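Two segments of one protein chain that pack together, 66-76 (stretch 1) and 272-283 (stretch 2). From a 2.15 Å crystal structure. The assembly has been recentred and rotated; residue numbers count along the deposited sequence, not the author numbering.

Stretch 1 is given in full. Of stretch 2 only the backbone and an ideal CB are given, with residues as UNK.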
ATOM      1  N   GLU C  66      26.376 -25.035   3.375  1.00 28.83           N
ATOM      2  CA  GLU C  66      26.045 -26.425   3.050  1.00 29.07           C
ATOM      3  C   GLU C  66      26.065 -27.326   4.296  1.00 27.90           C
ATOM      4  O   GLU C  66      25.395 -28.359   4.343  1.00 28.65           O
ATOM      5  CB  GLU C  66      26.956 -26.981   1.951  1.00 28.40           C
ATOM      6  CG  GLU C  66      26.361 -28.208   1.271  1.00 31.57           C
ATOM      7  CD  GLU C  66      27.163 -28.717   0.087  1.00 34.77           C
ATOM      8  OE1 GLU C  66      28.071 -28.008  -0.399  1.00 37.14           O
ATOM      9  OE2 GLU C  66      26.870 -29.841  -0.369  1.00 35.97           O
ATOM     10  N   HIS C  67      26.839 -26.911   5.297  1.00 26.63           N
ATOM     11  CA  HIS C  67      26.838 -27.508   6.633  1.00 27.69           C
ATOM     12  C   HIS C  67      25.440 -27.778   7.136  1.00 28.22           C
ATOM     13  O   HIS C  67      25.158 -28.873   7.637  1.00 28.08           O
ATOM     14  CB  HIS C  67      27.582 -26.574   7.580  1.00 26.98           C
ATOM     15  CG  HIS C  67      27.815 -27.133   8.964  1.00 29.67           C
ATOM     16  ND1 HIS C  67      28.527 -28.254   9.186  1.00 30.91           N
ATOM     17  CD2 HIS C  67      27.441 -26.647  10.218  1.00 28.89           C
ATOM     18  CE1 HIS C  67      28.586 -28.488  10.512  1.00 31.53           C
ATOM     19  NE2 HIS C  67      27.923 -27.500  11.141  1.00 30.23           N
ATOM     20  N   LEU C  68      24.550 -26.795   6.988  1.00 26.94           N
ATOM     21  CA  LEU C  68      23.170 -26.917   7.464  1.00 27.28           C
ATOM     22  C   LEU C  68      22.428 -28.055   6.771  1.00 27.76           C
ATOM     23  O   LEU C  68      21.691 -28.808   7.411  1.00 28.19           O
ATOM     24  CB  LEU C  68      22.408 -25.598   7.281  1.00 25.67           C
ATOM     25  CG  LEU C  68      23.050 -24.328   7.861  1.00 26.16           C
ATOM     26  CD1 LEU C  68      22.299 -23.082   7.419  1.00 26.00           C
ATOM     27  CD2 LEU C  68      23.141 -24.387   9.377  1.00 26.20           C
ATOM     28  N   PHE C  69      22.634 -28.186   5.466  1.00 27.51           N
ATOM     29  CA  PHE C  69      21.949 -29.213   4.688  1.00 28.74           C
ATOM     30  C   PHE C  69      22.526 -30.606   4.931  1.00 29.70           C
ATOM     31  O   PHE C  69      21.796 -31.599   4.884  1.00 31.08           O
ATOM     32  CB  PHE C  69      21.952 -28.852   3.204  1.00 27.48           C
ATOM     33  CG  PHE C  69      21.051 -27.692   2.867  1.00 27.92           C
ATOM     34  CD1 PHE C  69      21.505 -26.376   2.993  1.00 25.34           C
ATOM     35  CD2 PHE C  69      19.745 -27.911   2.433  1.00 26.53           C
ATOM     36  CE1 PHE C  69      20.676 -25.306   2.691  1.00 26.02           C
ATOM     37  CE2 PHE C  69      18.915 -26.845   2.127  1.00 27.02           C
ATOM     38  CZ  PHE C  69      19.380 -25.540   2.254  1.00 27.93           C
ATOM     39  N   LYS C  70      23.829 -30.672   5.204  1.00 29.77           N
ATOM     40  CA  LYS C  70      24.485 -31.924   5.562  1.00 29.78           C
ATOM     41  C   LYS C  70      23.951 -32.446   6.895  1.00 27.57           C
ATOM     42  O   LYS C  70      23.707 -33.642   7.040  1.00 26.97           O
ATOM     43  CB  LYS C  70      26.004 -31.747   5.640  1.00 29.46           C
ATOM     44  CG  LYS C  70      26.702 -31.537   4.302  1.00 31.02           C
ATOM     45  CD  LYS C  70      28.207 -31.437   4.522  1.00 34.72           C
ATOM     46  CE  LYS C  70      28.949 -30.953   3.288  1.00 36.68           C
ATOM     47  NZ  LYS C  70      29.148 -32.036   2.292  1.00 42.47           N
ATOM     48  N   ILE C  71      23.771 -31.536   7.854  1.00 27.53           N
ATOM     49  CA  ILE C  71      23.205 -31.864   9.163  1.00 26.77           C
ATOM     50  C   ILE C  71      21.776 -32.390   9.025  1.00 26.71           C
ATOM     51  O   ILE C  71      21.440 -33.436   9.578  1.00 27.94           O
ATOM     52  CB  ILE C  71      23.230 -30.655  10.122  1.00 24.71           C
ATOM     53  CG1 ILE C  71      24.673 -30.263  10.451  1.00 25.22           C
ATOM     54  CG2 ILE C  71      22.485 -30.979  11.409  1.00 25.05           C
ATOM     55  CD1 ILE C  71      24.817 -28.891  11.079  1.00 25.64           C
ATOM     56  N   ALA C  72      20.948 -31.670   8.277  1.00 25.35           N
ATOM     57  CA  ALA C  72      19.563 -32.065   8.053  1.00 26.85           C
ATOM     58  C   ALA C  72      19.461 -33.435   7.387  1.00 28.75           C
ATOM     59  O   ALA C  72      18.532 -34.198   7.662  1.00 31.17           O
ATOM     60  CB  ALA C  72      18.848 -31.018   7.214  1.00 23.91           C
ATOM     61  N   ASP C  73      20.426 -33.741   6.524  1.00 29.33           N
ATOM     62  CA  ASP C  73      20.417 -34.974   5.738  1.00 31.81           C
ATOM     63  C   ASP C  73      20.980 -36.171   6.513  1.00 33.45           C
ATOM     64  O   ASP C  73      20.445 -37.277   6.426  1.00 34.17           O
ATOM     65  CB  ASP C  73      21.192 -34.757   4.435  1.00 32.63           C
ATOM     66  CG  ASP C  73      21.235 -35.991   3.556  1.00 36.01           C
ATOM     67  OD1 ASP C  73      20.163 -36.510   3.174  1.00 39.14           O
ATOM     68  OD2 ASP C  73      22.352 -36.434   3.231  1.00 35.75           O
ATOM     69  N   GLN C  74      22.052 -35.945   7.271  1.00 34.92           N
ATOM     70  CA  GLN C  74      22.736 -37.027   7.982  1.00 34.37           C
ATOM     71  C   GLN C  74      22.206 -37.229   9.394  1.00 33.76           C
ATOM     72  O   GLN C  74      22.296 -38.325   9.940  1.00 35.86           O
ATOM     73  CB  GLN C  74      24.245 -36.788   8.015  1.00 33.18           C
ATOM     74  CG  GLN C  74      24.917 -36.996   6.670  1.00 34.86           C
ATOM     75  CD  GLN C  74      26.290 -36.364   6.600  1.00 35.70           C
ATOM     76  OE1 GLN C  74      26.575 -35.587   5.691  1.00 37.96           O
ATOM     77  NE2 GLN C  74      27.146 -36.688   7.564  1.00 40.18           N
ATOM     78  N   GLY C  75      21.665 -36.169   9.984  1.00 30.92           N
ATOM     79  CA  GLY C  75      21.045 -36.270  11.297  1.00 30.39           C
ATOM     80  C   GLY C  75      19.599 -36.705  11.184  1.00 29.65           C
ATOM     81  O   GLY C  75      19.133 -37.087  10.110  1.00 30.67           O
ATOM     82  N   VAL C  76      18.887 -36.658  12.301  1.00 31.86           N
ATOM     83  CA  VAL C  76      17.463 -36.962  12.308  1.00 32.29           C
ATOM     84  C   VAL C  76      16.735 -35.715  12.774  1.00 31.30           C
ATOM     85  O   VAL C  76      16.964 -35.230  13.887  1.00 32.20           O
ATOM     86  CB  VAL C  76      17.116 -38.187  13.201  1.00 32.43           C
ATOM     87  CG1 VAL C  76      15.613 -38.447  13.208  1.00 29.95           C
ATOM     88  CG2 VAL C  76      17.850 -39.433  12.722  1.00 29.08           C
ATOM     89  N   UNK C 272      22.580 -24.138  18.503  1.00 34.60           N
ATOM     90  CA  UNK C 272      23.098 -25.179  19.381  1.00 35.48           C
ATOM     91  C   UNK C 272      23.505 -26.423  18.591  1.00 32.91           C
ATOM     92  O   UNK C 272      24.445 -27.125  18.964  1.00 34.59           O
ATOM     93  CB  UNK C 272      22.054 -25.545  20.438  1.00 35.48           C
ATOM     94  N   UNK C 273      22.805 -26.676  17.489  1.00 29.67           N
ATOM     95  CA  UNK C 273      23.179 -27.751  16.582  1.00 27.93           C
ATOM     96  C   UNK C 273      24.305 -27.321  15.634  1.00 29.58           C
ATOM     97  O   UNK C 273      25.397 -27.901  15.659  1.00 26.60           O
ATOM     98  CB  UNK C 273      21.959 -28.206  15.779  1.00 27.93           C
ATOM     99  N   UNK C 274      24.046 -26.298  14.815  1.00 29.69           N
ATOM    100  CA  UNK C 274      24.930 -26.004  13.687  1.00 29.27           C
ATOM    101  C   UNK C 274      26.269 -25.399  14.015  1.00 28.04           C
ATOM    102  O   UNK C 274      27.177 -25.477  13.198  1.00 29.47           O
ATOM    103  CB  UNK C 274      24.209 -25.056  12.727  1.00 29.27           C
ATOM    104  N   UNK C 275      26.425 -24.830  15.211  1.00 28.53           N
ATOM    105  CA  UNK C 275      27.738 -24.312  15.645  1.00 29.81           C
ATOM    106  C   UNK C 275      28.765 -25.410  15.970  1.00 31.53           C
ATOM    107  O   UNK C 275      29.955 -25.127  16.144  1.00 34.92           O
ATOM    108  CB  UNK C 275      27.551 -23.426  16.878  1.00 29.81           C
ATOM    109  N   UNK C 276      28.303 -26.655  16.038  1.00 30.47           N
ATOM    110  CA  UNK C 276      29.165 -27.803  16.301  1.00 33.35           C
ATOM    111  C   UNK C 276      29.683 -28.392  14.994  1.00 32.63           C
ATOM    112  O   UNK C 276      29.131 -28.121  13.925  1.00 34.98           O
ATOM    113  CB  UNK C 276      28.413 -28.868  17.103  1.00 33.35           C
ATOM    114  N   UNK C 277      30.738 -29.198  15.086  1.00 31.20           N
ATOM    115  CA  UNK C 277      31.260 -29.935  13.936  1.00 32.68           C
ATOM    116  C   UNK C 277      30.187 -30.872  13.402  1.00 33.58           C
ATOM    117  O   UNK C 277      29.286 -31.268  14.143  1.00 35.09           O
ATOM    118  CB  UNK C 277      32.519 -30.718  14.313  1.00 32.68           C
ATOM    119  N   UNK C 278      30.288 -31.231  12.125  1.00 33.07           N
ATOM    120  CA  UNK C 278      29.275 -32.058  11.464  1.00 33.24           C
ATOM    121  C   UNK C 278      28.910 -33.311  12.272  1.00 34.55           C
ATOM    122  O   UNK C 278      27.729 -33.566  12.515  1.00 33.40           O
ATOM    123  CB  UNK C 278      29.773 -32.471  10.077  1.00 33.24           C
ATOM    124  N   UNK C 279      29.916 -34.069  12.708  1.00 36.37           N
ATOM    125  CA  UNK C 279      29.678 -35.304  13.466  1.00 37.93           C
ATOM    126  C   UNK C 279      28.897 -35.064  14.763  1.00 33.15           C
ATOM    127  O   UNK C 279      27.899 -35.742  15.023  1.00 30.91           O
ATOM    128  CB  UNK C 279      31.014 -35.975  13.793  1.00 37.93           C
ATOM    129  N   UNK C 280      29.346 -34.093  15.556  1.00 31.22           N
ATOM    130  CA  UNK C 280      28.719 -33.764  16.837  1.00 31.84           C
ATOM    131  C   UNK C 280      27.314 -33.192  16.650  1.00 33.00           C
ATOM    132  O   UNK C 280      26.401 -33.516  17.411  1.00 34.27           O
ATOM    133  CB  UNK C 280      29.587 -32.767  17.607  1.00 31.84           C
ATOM    134  N   UNK C 281      27.161 -32.345  15.632  1.00 33.78           N
ATOM    135  CA  UNK C 281      25.884 -31.738  15.278  1.00 31.31           C
ATOM    136  C   UNK C 281      24.858 -32.810  14.950  1.00 29.83           C
ATOM    137  O   UNK C 281      23.745 -32.795  15.485  1.00 30.35           O
ATOM    138  CB  UNK C 281      26.050 -30.782  14.095  1.00 31.31           C
ATOM    139  N   UNK C 282      25.249 -33.734  14.071  1.00 28.46           N
ATOM    140  CA  UNK C 282      24.430 -34.890  13.710  1.00 29.72           C
ATOM    141  C   UNK C 282      24.015 -35.677  14.963  1.00 29.22           C
ATOM    142  O   UNK C 282      22.837 -36.004  15.136  1.00 28.21           O
ATOM    143  CB  UNK C 282      25.191 -35.797  12.741  1.00 29.72           C
ATOM    144  N   UNK C 283      24.972 -35.946  15.846  1.00 29.33           N
ATOM    145  CA  UNK C 283      24.686 -36.666  17.092  1.00 31.12           C
ATOM    146  C   UNK C 283      23.702 -35.928  18.005  1.00 30.74           C
ATOM    147  O   UNK C 283      22.891 -36.566  18.677  1.00 30.89           O
ATOM    148  CB  UNK C 283      25.991 -36.915  17.851  1.00 31.12           C
TER

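Position 272 has helical backbone angles, and its ideal CB finds nothing of stretch 1 within 5.5 Å. Stretch 1 therefore sets no limit here. The residue is Asn272, which serves its own stretch: its O and OD1 are both taken up by the side chain at 276.

At 273 the CA-to-CB bond runs sideways, and the ideal CB lies 5.2 Å from Ile71 CG2. That gap has room for a methyl group against an apolar neighbour, so Val, Ile or Leu would suit. Ile273 is found; its CG2 meets Ile71 CG2 at 3.7 Å.

Position 274 also points sideways, but in closer quarters: its ideal CB is 3.6 Å from Leu68 CD2, 4.2 Å from Ile71 CD1 and 4.4 Å from His67 CD2. The CB itself makes the contact, so many side chains would fit if they turn away beyond it. The residue is His274, with chi1 in p. Its CB packs on Leu68 CD2 at 3.5 Å, and its ring nitrogens are hydrogen-bonded elsewhere in the structure. Its carbonyl matters as well: His67 NE2 gives a weak hydrogen bond to His274 O, at 3.0 Å and 124°, although the place of that oxygen is less sure.

Position 275 points away and is unconstrained by stretch 1; it is Gln275. Position 276, at phi/psi -91/163, has left the helix, and its CB has no neighbour in stretch 1 within 5.5 Å. What it offers is its carbonyl, which any residue could supply. In Arg276 that O accepts a second weak bond from His67 NE2, at 3.1 Å and 132°. Both acceptors lie at the ring edge near its plane, as suits an N-H donor. The side chain leads away: Arg276 NE gives to Asn272 O at 2.7 Å and Arg276 NH1 to Asn272 OD1 at 3.0 Å, and the side chain also pairs with position 280.

Position 277 points away at phi/psi -61/156, directly before a helix. Ser, Thr, Asp or Asn would be usual at such an N-cap position; Ser277 is found.

At 278 the ideal CB is 4.2 Å from His67 CE1. His67, Lys70, Ile71 and Gln74 frame a hollow suited to a medium-sized apolar chain such as Leu or Met. Leu278 fills it as a knob: CD1 reaches Lys70 CB at 3.7 Å and Ile71 CG1 at 3.9 Å, while CD2 lies 3.9 Å from Gln74 NE2.

Positions 279 and 280 have no stretch 1 atom near CB, so polar residues are readily accommodated; they are Asp279 and Glu280. Glu280 OE2 forms a salt bridge with Arg276 NH2 at 2.5 Å.

Position 281 points toward stretch 1, its ideal CB already 3.8 Å from Ile71 CD1. Contact at that atom favours a small residue. Ala281 lines the hole that receives Ile71.

At 282 the ideal CB is 4.4 Å from Gly75 CA, and the two CA atoms are equally close. A compact branched residue suits. Val282 places CG1 3.8 Å from Gly75 CA and CG2 3.8 Å from Gln74 CB. Position 283 points away; Arg283 makes no contact.

Stretch 2, residues 272-283: NIHQRSLDEAVR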
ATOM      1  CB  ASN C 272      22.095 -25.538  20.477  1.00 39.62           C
ATOM      2  CG  ASN C 272      22.761 -26.154  21.699  1.00 46.14           C
ATOM      3  OD1 ASN C 272      23.985 -26.114  21.847  1.00 53.11           O
ATOM      4  ND2 ASN C 272      21.958 -26.724  22.584  1.00 46.10           N
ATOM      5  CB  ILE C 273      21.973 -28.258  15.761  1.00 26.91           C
ATOM      6  CG1 ILE C 273      20.948 -28.943  16.670  1.00 27.04           C
ATOM      7  CG2 ILE C 273      22.441 -29.208  14.669  1.00 25.02           C
ATOM      8  CD1 ILE C 273      19.583 -29.140  16.029  1.00 25.82           C
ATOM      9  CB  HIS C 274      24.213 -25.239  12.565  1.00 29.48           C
ATOM     10  CG  HIS C 274      23.736 -23.854  12.952  1.00 30.52           C
ATOM     11  ND1 HIS C 274      24.584 -22.842  13.240  1.00 29.18           N
ATOM     12  CD2 HIS C 274      22.447 -23.326  13.049  1.00 30.05           C
ATOM     13  CE1 HIS C 274      23.877 -21.736  13.528  1.00 31.58           C
ATOM     14  NE2 HIS C 274      22.568 -22.033  13.412  1.00 33.18           N
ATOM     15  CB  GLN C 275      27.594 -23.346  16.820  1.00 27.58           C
ATOM     16  CG  GLN C 275      26.931 -22.034  16.432  1.00 31.34           C
ATOM     17  CD  GLN C 275      26.742 -21.081  17.594  1.00 31.99           C
ATOM     18  OE1 GLN C 275      26.956 -21.434  18.753  1.00 34.49           O
ATOM     19  NE2 GLN C 275      26.331 -19.860  17.284  1.00 32.59           N
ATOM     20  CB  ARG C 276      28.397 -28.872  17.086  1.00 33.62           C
ATOM     21  CG  ARG C 276      27.950 -28.426  18.466  1.00 34.27           C
ATOM     22  CD  ARG C 276      26.945 -29.398  19.059  1.00 35.41           C
ATOM     23  NE  ARG C 276      26.237 -28.805  20.190  1.00 36.35           N
ATOM     24  CZ  ARG C 276      26.613 -28.902  21.464  1.00 35.54           C
ATOM     25  NH1 ARG C 276      25.891 -28.316  22.406  1.00 36.00           N
ATOM     26  NH2 ARG C 276      27.703 -29.579  21.801  1.00 34.84           N
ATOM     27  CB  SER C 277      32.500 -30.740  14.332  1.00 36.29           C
ATOM     28  OG  SER C 277      32.159 -31.786  15.230  1.00 37.28           O
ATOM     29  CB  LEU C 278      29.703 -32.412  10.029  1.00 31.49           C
ATOM     30  CG  LEU C 278      28.762 -33.261   9.159  1.00 34.12           C
ATOM     31  CD1 LEU C 278      27.381 -32.628   9.014  1.00 33.13           C
ATOM     32  CD2 LEU C 278      29.378 -33.525   7.790  1.00 35.06           C
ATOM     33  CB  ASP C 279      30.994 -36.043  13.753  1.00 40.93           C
ATOM     34  CG  ASP C 279      31.611 -36.664  12.501  1.00 44.43           C
ATOM     35  OD1 ASP C 279      30.884 -36.929  11.515  1.00 42.25           O
ATOM     36  OD2 ASP C 279      32.840 -36.891  12.506  1.00 52.57           O
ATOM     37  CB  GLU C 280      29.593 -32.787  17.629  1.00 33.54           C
ATOM     38  CG  GLU C 280      29.135 -32.559  19.063  1.00 36.81           C
ATOM     39  CD  GLU C 280      30.070 -31.661  19.845  1.00 43.28           C
ATOM     40  OE1 GLU C 280      31.299 -31.862  19.778  1.00 50.46           O
ATOM     41  OE2 GLU C 280      29.581 -30.751  20.538  1.00 43.10           O
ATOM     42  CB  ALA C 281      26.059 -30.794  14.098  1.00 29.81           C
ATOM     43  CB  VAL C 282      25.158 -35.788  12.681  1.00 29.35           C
ATOM     44  CG1 VAL C 282      24.520 -37.165  12.583  1.00 30.02           C
ATOM     45  CG2 VAL C 282      25.169 -35.125  11.313  1.00 30.11           C
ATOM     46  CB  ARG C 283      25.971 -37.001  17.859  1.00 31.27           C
ATOM     47  CG  ARG C 283      26.834 -38.069  17.196  1.00 33.72           C
ATOM     48  CD  ARG C 283      27.840 -38.682  18.162  1.00 33.47           C
ATOM     49  NE  ARG C 283      28.634 -37.678  18.871  1.00 34.30           N
ATOM     50  CZ  ARG C 283      29.791 -37.183  18.440  1.00 33.55           C
ATOM     51  NH1 ARG C 283      30.313 -37.591  17.288  1.00 33.35           N
ATOM     52  NH2 ARG C 283      30.431 -36.275  19.166  1.00 32.53           N
TER
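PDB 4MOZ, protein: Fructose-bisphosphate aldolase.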